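Local coordinates for protein BIM1 (Saccharomyces cerevisiae, PDB 2QJX) that binds microtubules, particularly at their plus ends, as a budding-yeast member of the EB1 family, of which this is the calponin-homology domain, at residues Q41-I46 against K106-R111; Y47-M52 against S77-E82. One frame throughout, in Å; residues are numbered along the deposited sequence.

Interaction 1: Q41-I46 against K106-R111; sequences QIMDSI and KKHWIR
Ile46 and Trp109 make the largest contributions to the contact between two nearly parallel helices of the calponin-homology domain, their short segments inclined by 10° with axes 10.0 Å apart. Ile46 reaches across with CD1, which lies 3.4 Å from Trp109 CA, against the backbone of the partner helix. One carbon back along the chain, Ile46 CG1 sits 3.7 Å from Trp109 CD1, and Ile42 CG2 meets the same indole atom more loosely.

The sulfur-aromatic approach comes from Met43, a selenomethionine: the bend at chi2 (-60°) turns SE toward the His108 ring, obliquely, 4.9 Å from its centroid. Ile46 CD1 touches CD2 of that ring, while His108 NE2 is hydrogen-bonded to Tyr47 OH.

The polar element is Ser45. With OG between the backbone N and the carbonyl carbon (chi1 68°), it turns back to Ile42 O in a short bond of 2.5 Å and lies at the indole edge, 3.4 Å from Trp109 CD1. An alanine here removes OG and would probably leave Ile42 O short of a bond and a small gap beside the indole edge.

Around this pair, helix 12-23 adds Leu19 against Ile42 and Leu22 against Trp109, while helix 62-78 packs Leu72, Cys75 and Phe76 against Met43.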
ATOM      1  N   GLN A  41       2.731   0.561  -2.909  1.00 11.31           N
ATOM      2  CA  GLN A  41       2.416   0.924  -4.282  1.00 12.22           C
ATOM      3  C   GLN A  41       1.359   2.006  -4.416  1.00 13.89           C
ATOM      4  O   GLN A  41       1.346   2.733  -5.409  1.00 14.94           O
ATOM      5  CB  GLN A  41       2.026  -0.297  -5.119  1.00 11.92           C
ATOM      6  CG  GLN A  41       1.826   0.084  -6.587  1.00 11.70           C
ATOM      7  CD  GLN A  41       2.029  -1.058  -7.545  1.00 11.94           C
ATOM      8  OE1 GLN A  41       1.642  -2.194  -7.268  1.00 11.10           O
ATOM      9  NE2 GLN A  41       2.621  -0.763  -8.697  1.00 11.00           N
ATOM     10  N   ILE A  42       0.462   2.126  -3.443  1.00 13.30           N
ATOM     11  CA  ILE A  42      -0.520   3.200  -3.527  1.00 14.48           C
ATOM     12  C   ILE A  42       0.288   4.493  -3.434  1.00 13.97           C
ATOM     13  O   ILE A  42       0.051   5.451  -4.176  1.00 13.22           O
ATOM     14  CB  ILE A  42      -1.537   3.160  -2.373  1.00 15.33           C
ATOM     15  CG1 ILE A  42      -2.475   1.966  -2.555  1.00 15.53           C
ATOM     16  CG2 ILE A  42      -2.351   4.451  -2.347  1.00 16.62           C
ATOM     17  CD1 ILE A  42      -3.530   1.855  -1.480  1.00 16.34           C
HETATM   18  N   MSE A  43       1.257   4.517  -2.525  1.00 14.79           N
HETATM   19  CA  MSE A  43       2.095   5.701  -2.377  1.00 14.08           C
HETATM   20  C   MSE A  43       2.933   5.920  -3.639  1.00 13.92           C
HETATM   21  O   MSE A  43       3.222   7.060  -4.008  1.00 15.22           O
HETATM   22  CB  MSE A  43       2.997   5.570  -1.150  1.00 14.77           C
HETATM   23  CG  MSE A  43       2.236   5.565   0.179  1.00 15.10           C
HETATM   24 SE   MSE A  43       1.195   7.178   0.515  1.00 22.78          SE
HETATM   25  CE  MSE A  43       2.556   8.243   1.380  1.00 21.35           C
ATOM     26  N   ASP A  44       3.320   4.840  -4.313  1.00 13.26           N
ATOM     27  CA  ASP A  44       4.101   4.991  -5.541  1.00 12.94           C
ATOM     28  C   ASP A  44       3.240   5.627  -6.630  1.00 13.64           C
ATOM     29  O   ASP A  44       3.723   6.453  -7.404  1.00 15.90           O
ATOM     30  CB  ASP A  44       4.640   3.638  -6.037  1.00 13.29           C
ATOM     31  CG  ASP A  44       5.641   3.790  -7.184  1.00 15.81           C
ATOM     32  OD1 ASP A  44       6.643   4.509  -6.995  1.00 14.31           O
ATOM     33  OD2 ASP A  44       5.438   3.191  -8.270  1.00 16.65           O
ATOM     34  N   SER A  45       1.963   5.261  -6.696  1.00 13.90           N
ATOM     35  CA  SER A  45       1.090   5.841  -7.721  1.00 15.06           C
ATOM     36  C   SER A  45       0.974   7.359  -7.538  1.00 14.87           C
ATOM     37  O   SER A  45       0.791   8.103  -8.505  1.00 13.76           O
ATOM     38  CB  SER A  45      -0.307   5.207  -7.670  1.00 12.73           C
ATOM     39  OG  SER A  45      -1.002   5.565  -6.489  1.00 15.69           O
ATOM     40  N   ILE A  46       1.098   7.815  -6.294  1.00 15.49           N
ATOM     41  CA  ILE A  46       1.007   9.240  -5.986  1.00 15.65           C
ATOM     42  C   ILE A  46       2.337   9.992  -6.105  1.00 18.20           C
ATOM     43  O   ILE A  46       2.394  11.079  -6.689  1.00 19.24           O
ATOM     44  CB  ILE A  46       0.487   9.476  -4.550  1.00 16.81           C
ATOM     45  CG1 ILE A  46      -0.878   8.805  -4.362  1.00 13.59           C
ATOM     46  CG2 ILE A  46       0.387  10.977  -4.286  1.00 17.28           C
ATOM     47  CD1 ILE A  46      -1.383   8.840  -2.927  1.00 13.69           C
ATOM     48  N   LYS A 106      -6.839   5.746   0.737  1.00 15.93           N
ATOM     49  CA  LYS A 106      -7.685   6.091  -0.394  1.00 18.71           C
ATOM     50  C   LYS A 106      -7.948   7.594  -0.414  1.00 18.99           C
ATOM     51  O   LYS A 106      -7.961   8.214  -1.476  1.00 19.81           O
ATOM     52  CB  LYS A 106      -9.018   5.341  -0.338  1.00 18.84           C
ATOM     53  CG  LYS A 106      -9.899   5.666  -1.540  1.00 21.26           C
ATOM     54  CD  LYS A 106     -11.208   4.918  -1.543  1.00 23.71           C
ATOM     55  CE  LYS A 106     -11.976   5.226  -2.821  1.00 22.97           C
ATOM     56  NZ  LYS A 106     -13.290   4.544  -2.865  1.00 23.67           N
ATOM     57  N   LYS A 107      -8.147   8.178   0.763  1.00 20.57           N
ATOM     58  CA  LYS A 107      -8.408   9.613   0.862  1.00 20.45           C
ATOM     59  C   LYS A 107      -7.181  10.399   0.442  1.00 20.41           C
ATOM     60  O   LYS A 107      -7.291  11.425  -0.238  1.00 19.88           O
ATOM     61  CB  LYS A 107      -8.808   9.984   2.293  1.00 22.04           C
ATOM     62  CG  LYS A 107     -10.236   9.580   2.669  1.00 27.09           C
ATOM     63  CD  LYS A 107     -10.544   8.176   2.172  1.00 30.69           C
ATOM     64  CE  LYS A 107     -11.754   7.544   2.850  1.00 30.38           C
ATOM     65  NZ  LYS A 107     -11.873   6.120   2.428  1.00 26.82           N
ATOM     66  N   HIS A 108      -6.012   9.915   0.853  1.00 18.04           N
ATOM     67  CA  HIS A 108      -4.756  10.565   0.507  1.00 18.70           C
ATOM     68  C   HIS A 108      -4.575  10.522  -1.014  1.00 18.51           C
ATOM     69  O   HIS A 108      -4.169  11.514  -1.633  1.00 19.43           O
ATOM     70  CB  HIS A 108      -3.587   9.848   1.184  1.00 19.11           C
ATOM     71  CG  HIS A 108      -2.309  10.626   1.155  1.00 19.16           C
ATOM     72  ND1 HIS A 108      -2.140  11.803   1.851  1.00 19.91           N
ATOM     73  CD2 HIS A 108      -1.141  10.401   0.508  1.00 21.68           C
ATOM     74  CE1 HIS A 108      -0.921  12.268   1.637  1.00 22.27           C
ATOM     75  NE2 HIS A 108      -0.295  11.434   0.825  1.00 18.82           N
ATOM     76  N   TRP A 109      -4.879   9.369  -1.607  1.00 16.36           N
ATOM     77  CA  TRP A 109      -4.775   9.177  -3.054  1.00 16.79           C
ATOM     78  C   TRP A 109      -5.723  10.139  -3.782  1.00 17.69           C
ATOM     79  O   TRP A 109      -5.334  10.818  -4.735  1.00 16.98           O
ATOM     80  CB  TRP A 109      -5.139   7.728  -3.410  1.00 16.85           C
ATOM     81  CG  TRP A 109      -5.036   7.409  -4.867  1.00 17.40           C
ATOM     82  CD1 TRP A 109      -3.909   7.076  -5.554  1.00 17.28           C
ATOM     83  CD2 TRP A 109      -6.106   7.402  -5.820  1.00 16.53           C
ATOM     84  NE1 TRP A 109      -4.207   6.858  -6.879  1.00 17.14           N
ATOM     85  CE2 TRP A 109      -5.550   7.052  -7.070  1.00 17.71           C
ATOM     86  CE3 TRP A 109      -7.481   7.656  -5.739  1.00 18.80           C
ATOM     87  CZ2 TRP A 109      -6.321   6.948  -8.234  1.00 19.29           C
ATOM     88  CZ3 TRP A 109      -8.252   7.552  -6.897  1.00 19.42           C
ATOM     89  CH2 TRP A 109      -7.667   7.200  -8.127  1.00 18.51           C
ATOM     90  N   ILE A 110      -6.969  10.197  -3.329  1.00 18.94           N
ATOM     91  CA  ILE A 110      -7.950  11.085  -3.943  1.00 21.92           C
ATOM     92  C   ILE A 110      -7.460  12.526  -3.947  1.00 23.13           C
ATOM     93  O   ILE A 110      -7.554  13.224  -4.956  1.00 23.23           O
ATOM     94  CB  ILE A 110      -9.296  11.025  -3.192  1.00 22.72           C
ATOM     95  CG1 ILE A 110      -9.976   9.685  -3.469  1.00 23.40           C
ATOM     96  CG2 ILE A 110     -10.188  12.193  -3.610  1.00 25.04           C
ATOM     97  CD1 ILE A 110     -11.252   9.470  -2.698  1.00 24.75           C
ATOM     98  N   ARG A 111      -6.919  12.961  -2.815  1.00 24.28           N
ATOM     99  CA  ARG A 111      -6.437  14.328  -2.679  1.00 25.29           C
ATOM    100  C   ARG A 111      -5.116  14.650  -3.373  1.00 25.48           C
ATOM    101  O   ARG A 111      -4.916  15.785  -3.814  1.00 24.72           O
ATOM    102  CB  ARG A 111      -6.326  14.687  -1.194  1.00 30.27           C
ATOM    103  CG  ARG A 111      -5.820  16.097  -0.928  1.00 35.26           C
ATOM    104  CD  ARG A 111      -5.860  16.425   0.555  1.00 40.38           C
ATOM    105  NE  ARG A 111      -5.391  17.781   0.830  1.00 43.85           N
ATOM    106  CZ  ARG A 111      -5.337  18.322   2.042  1.00 46.52           C
ATOM    107  NH1 ARG A 111      -5.727  17.623   3.102  1.00 47.20           N
ATOM    108  NH2 ARG A 111      -4.894  19.563   2.198  1.00 47.44           N
TER

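Interaction 2: Y47-M52 against S77-E82; sequences YGDLPM and SRHGIE
The rings of Tyr47 and His79 form an offset face-to-face stack, centroids 4.1 Å apart and planes at 22°. Tyr47 CD2 lies over the centre of the imidazole, whereas His79 CD2 falls toward the rim of the phenol; the two side chains slide past each other in opposite directions. Asp49 OD1 lies at the imidazole edge, in its plane, and also at the edge of the Arg78 guanidinium, in the plane of that group.

The stack joins two helix ends of the calponin-homology domain: Gly48, with positive phi, follows helix 37-47, and Gly80 closes helix 62-78 in a Schellman motif. The tips of Tyr47 and Ile81 also meet, OH to CD1, although the hydroxyl has its polar partner in His108.

Beside the stack, Arg78 grips Asp49 side-on in a salt bridge, NE to OD2 at 2.8 Å and NH2 to OD1 at 3.1 Å. The bend at chi3 (62°) sets NE in position for this grip, and the guanidinium meets both oxygens from above the carboxylate plane. The positive charge of Arg78, with the N-H of His79, would be expected to favour the ionised carboxylate.

Asp49 OD1 takes a second, nearly straight bond from His79 NE2 (3.2 Å, 171°), which arrives on the syn side, from the face opposite that met by Arg78 NH2.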
ATOM      1  N   TYR A  47       3.402   9.420  -5.550  1.00 16.51           N
ATOM      2  CA  TYR A  47       4.706  10.079  -5.571  1.00 17.29           C
ATOM      3  C   TYR A  47       5.697   9.559  -6.599  1.00 18.49           C
ATOM      4  O   TYR A  47       6.586  10.290  -7.033  1.00 19.05           O
ATOM      5  CB  TYR A  47       5.328  10.031  -4.177  1.00 17.11           C
ATOM      6  CG  TYR A  47       4.453  10.689  -3.137  1.00 18.12           C
ATOM      7  CD1 TYR A  47       3.508   9.952  -2.422  1.00 16.22           C
ATOM      8  CD2 TYR A  47       4.525  12.063  -2.913  1.00 17.12           C
ATOM      9  CE1 TYR A  47       2.656  10.569  -1.513  1.00 20.02           C
ATOM     10  CE2 TYR A  47       3.675  12.689  -2.009  1.00 19.70           C
ATOM     11  CZ  TYR A  47       2.742  11.939  -1.314  1.00 20.04           C
ATOM     12  OH  TYR A  47       1.881  12.558  -0.443  1.00 21.46           O
ATOM     13  N   GLY A  48       5.550   8.293  -6.967  1.00 18.04           N
ATOM     14  CA  GLY A  48       6.414   7.687  -7.960  1.00 18.48           C
ATOM     15  C   GLY A  48       7.893   7.594  -7.653  1.00 16.99           C
ATOM     16  O   GLY A  48       8.695   7.470  -8.577  1.00 17.01           O
ATOM     17  N   ASP A  49       8.273   7.651  -6.379  1.00 16.50           N
ATOM     18  CA  ASP A  49       9.687   7.559  -6.031  1.00 16.89           C
ATOM     19  C   ASP A  49       9.971   6.440  -5.032  1.00 16.19           C
ATOM     20  O   ASP A  49      10.988   6.453  -4.345  1.00 16.18           O
ATOM     21  CB  ASP A  49      10.206   8.907  -5.495  1.00 16.75           C
ATOM     22  CG  ASP A  49       9.621   9.283  -4.144  1.00 16.24           C
ATOM     23  OD1 ASP A  49       8.690   8.604  -3.666  1.00 17.63           O
ATOM     24  OD2 ASP A  49      10.104  10.273  -3.555  1.00 16.35           O
ATOM     25  N   LEU A  50       9.061   5.470  -4.966  1.00 16.26           N
ATOM     26  CA  LEU A  50       9.207   4.321  -4.082  1.00 15.06           C
ATOM     27  C   LEU A  50      10.139   3.299  -4.732  1.00 13.91           C
ATOM     28  O   LEU A  50      10.149   3.148  -5.953  1.00 13.58           O
ATOM     29  CB  LEU A  50       7.848   3.660  -3.836  1.00 16.35           C
ATOM     30  CG  LEU A  50       6.857   4.261  -2.838  1.00 16.87           C
ATOM     31  CD1 LEU A  50       7.333   3.942  -1.431  1.00 18.96           C
ATOM     32  CD2 LEU A  50       6.709   5.766  -3.055  1.00 15.33           C
ATOM     33  N   PRO A  51      10.948   2.601  -3.922  1.00 12.87           N
ATOM     34  CA  PRO A  51      11.880   1.586  -4.427  1.00 13.48           C
ATOM     35  C   PRO A  51      11.094   0.298  -4.669  1.00 13.49           C
ATOM     36  O   PRO A  51      11.245  -0.689  -3.953  1.00 12.69           O
ATOM     37  CB  PRO A  51      12.885   1.460  -3.295  1.00 14.09           C
ATOM     38  CG  PRO A  51      12.048   1.703  -2.083  1.00 16.39           C
ATOM     39  CD  PRO A  51      11.196   2.878  -2.495  1.00 14.02           C
HETATM   40  N   MSE A  52      10.245   0.329  -5.689  1.00 13.85           N
HETATM   41  CA  MSE A  52       9.395  -0.804  -6.013  1.00 15.56           C
HETATM   42  C   MSE A  52      10.115  -2.135  -6.178  1.00 14.81           C
HETATM   43  O   MSE A  52       9.589  -3.164  -5.769  1.00 13.05           O
HETATM   44  CB  MSE A  52       8.563  -0.494  -7.259  1.00 17.52           C
HETATM   45  CG  MSE A  52       7.507   0.596  -7.037  1.00 21.00           C
HETATM   46 SE   MSE A  52       6.222   0.201  -5.610  1.00 21.11          SE
HETATM   47  CE  MSE A  52       5.365  -1.338  -6.419  1.00 22.70           C
ATOM     48  N   SER A  77       8.227   9.764   5.735  1.00 16.45           N
ATOM     49  CA  SER A  77       9.238  10.671   6.266  1.00 17.92           C
ATOM     50  C   SER A  77       9.816  11.570   5.173  1.00 18.64           C
ATOM     51  O   SER A  77       9.917  12.788   5.344  1.00 18.25           O
ATOM     52  CB  SER A  77      10.358   9.863   6.925  1.00 21.55           C
ATOM     53  OG  SER A  77      11.415  10.701   7.360  1.00 28.05           O
ATOM     54  N   ARG A  78      10.184  10.964   4.049  1.00 15.57           N
ATOM     55  CA  ARG A  78      10.759  11.706   2.931  1.00 16.78           C
ATOM     56  C   ARG A  78       9.841  12.833   2.456  1.00 15.61           C
ATOM     57  O   ARG A  78      10.298  13.947   2.182  1.00 15.22           O
ATOM     58  CB  ARG A  78      11.056  10.748   1.770  1.00 14.55           C
ATOM     59  CG  ARG A  78      11.586  11.431   0.508  1.00 15.48           C
ATOM     60  CD  ARG A  78      12.136  10.434  -0.536  1.00 16.70           C
ATOM     61  NE  ARG A  78      11.133   9.500  -1.053  1.00 15.60           N
ATOM     62  CZ  ARG A  78      10.913   8.281  -0.562  1.00 15.23           C
ATOM     63  NH1 ARG A  78      11.625   7.835   0.464  1.00 13.35           N
ATOM     64  NH2 ARG A  78       9.985   7.501  -1.103  1.00 15.36           N
ATOM     65  N   HIS A  79       8.546  12.544   2.373  1.00 16.51           N
ATOM     66  CA  HIS A  79       7.573  13.524   1.907  1.00 15.98           C
ATOM     67  C   HIS A  79       6.902  14.364   2.984  1.00 16.60           C
ATOM     68  O   HIS A  79       6.007  15.159   2.683  1.00 17.21           O
ATOM     69  CB  HIS A  79       6.503  12.829   1.070  1.00 17.08           C
ATOM     70  CG  HIS A  79       7.029  12.255  -0.206  1.00 20.67           C
ATOM     71  ND1 HIS A  79       7.578  13.035  -1.200  1.00 23.26           N
ATOM     72  CD2 HIS A  79       7.121  10.975  -0.638  1.00 20.36           C
ATOM     73  CE1 HIS A  79       7.987  12.261  -2.189  1.00 22.46           C
ATOM     74  NE2 HIS A  79       7.722  11.007  -1.872  1.00 23.26           N
ATOM     75  N   GLY A  80       7.326  14.191   4.228  1.00 16.62           N
ATOM     76  CA  GLY A  80       6.755  14.960   5.320  1.00 20.02           C
ATOM     77  C   GLY A  80       5.305  14.643   5.638  1.00 21.42           C
ATOM     78  O   GLY A  80       4.560  15.517   6.091  1.00 24.39           O
ATOM     79  N   ILE A  81       4.894  13.404   5.399  1.00 21.10           N
ATOM     80  CA  ILE A  81       3.523  12.985   5.682  1.00 22.96           C
ATOM     81  C   ILE A  81       3.440  12.740   7.189  1.00 23.89           C
ATOM     82  O   ILE A  81       4.161  11.899   7.726  1.00 24.48           O
ATOM     83  CB  ILE A  81       3.166  11.683   4.916  1.00 23.31           C
ATOM     84  CG1 ILE A  81       3.491  11.846   3.424  1.00 23.69           C
ATOM     85  CG2 ILE A  81       1.695  11.347   5.101  1.00 23.33           C
ATOM     86  CD1 ILE A  81       2.865  13.074   2.780  1.00 27.01           C
ATOM     87  N   GLU A  82       2.567  13.479   7.866  1.00 24.49           N
ATOM     88  CA  GLU A  82       2.431  13.363   9.318  1.00 25.77           C
ATOM     89  C   GLU A  82       1.580  12.195   9.822  1.00 24.05           C
ATOM     90  O   GLU A  82       1.705  11.792  10.982  1.00 24.36           O
ATOM     91  CB  GLU A  82       1.906  14.690   9.881  1.00 28.93           C
ATOM     92  CG  GLU A  82       2.895  15.843   9.714  1.00 35.87           C
ATOM     93  CD  GLU A  82       2.280  17.205   9.976  1.00 39.91           C
ATOM     94  OE1 GLU A  82       1.694  17.401  11.062  1.00 43.03           O
ATOM     95  OE2 GLU A  82       2.387  18.086   9.095  1.00 42.92           O
TER

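How the interactions relate
Interactions 1 and 2 exemplify how contacts distant in sequence can meet around one helix and the loop that follows it, here helix 37-47 and its succeeding loop. Their centres are about 11 Å apart, and both lie within the calponin-homology domain. Along the sequence interaction 2 is nested inside the loop closed by interaction 1: helix 37-47 leads into 47-52, helix 62-78 ends in the second segment of interaction 2, and helix 95-112 returns to complete interaction 1. The two touch directly, through probable hydrogen bonds between His108 NE2 and Tyr47 OH and from Leu50 N to Asp44 OD1, and through packing of Gln41 and Asp44 on Met52. A buried helix pair thus continues into a surface contact, linking three helices of the microtubule-binding protein's domain.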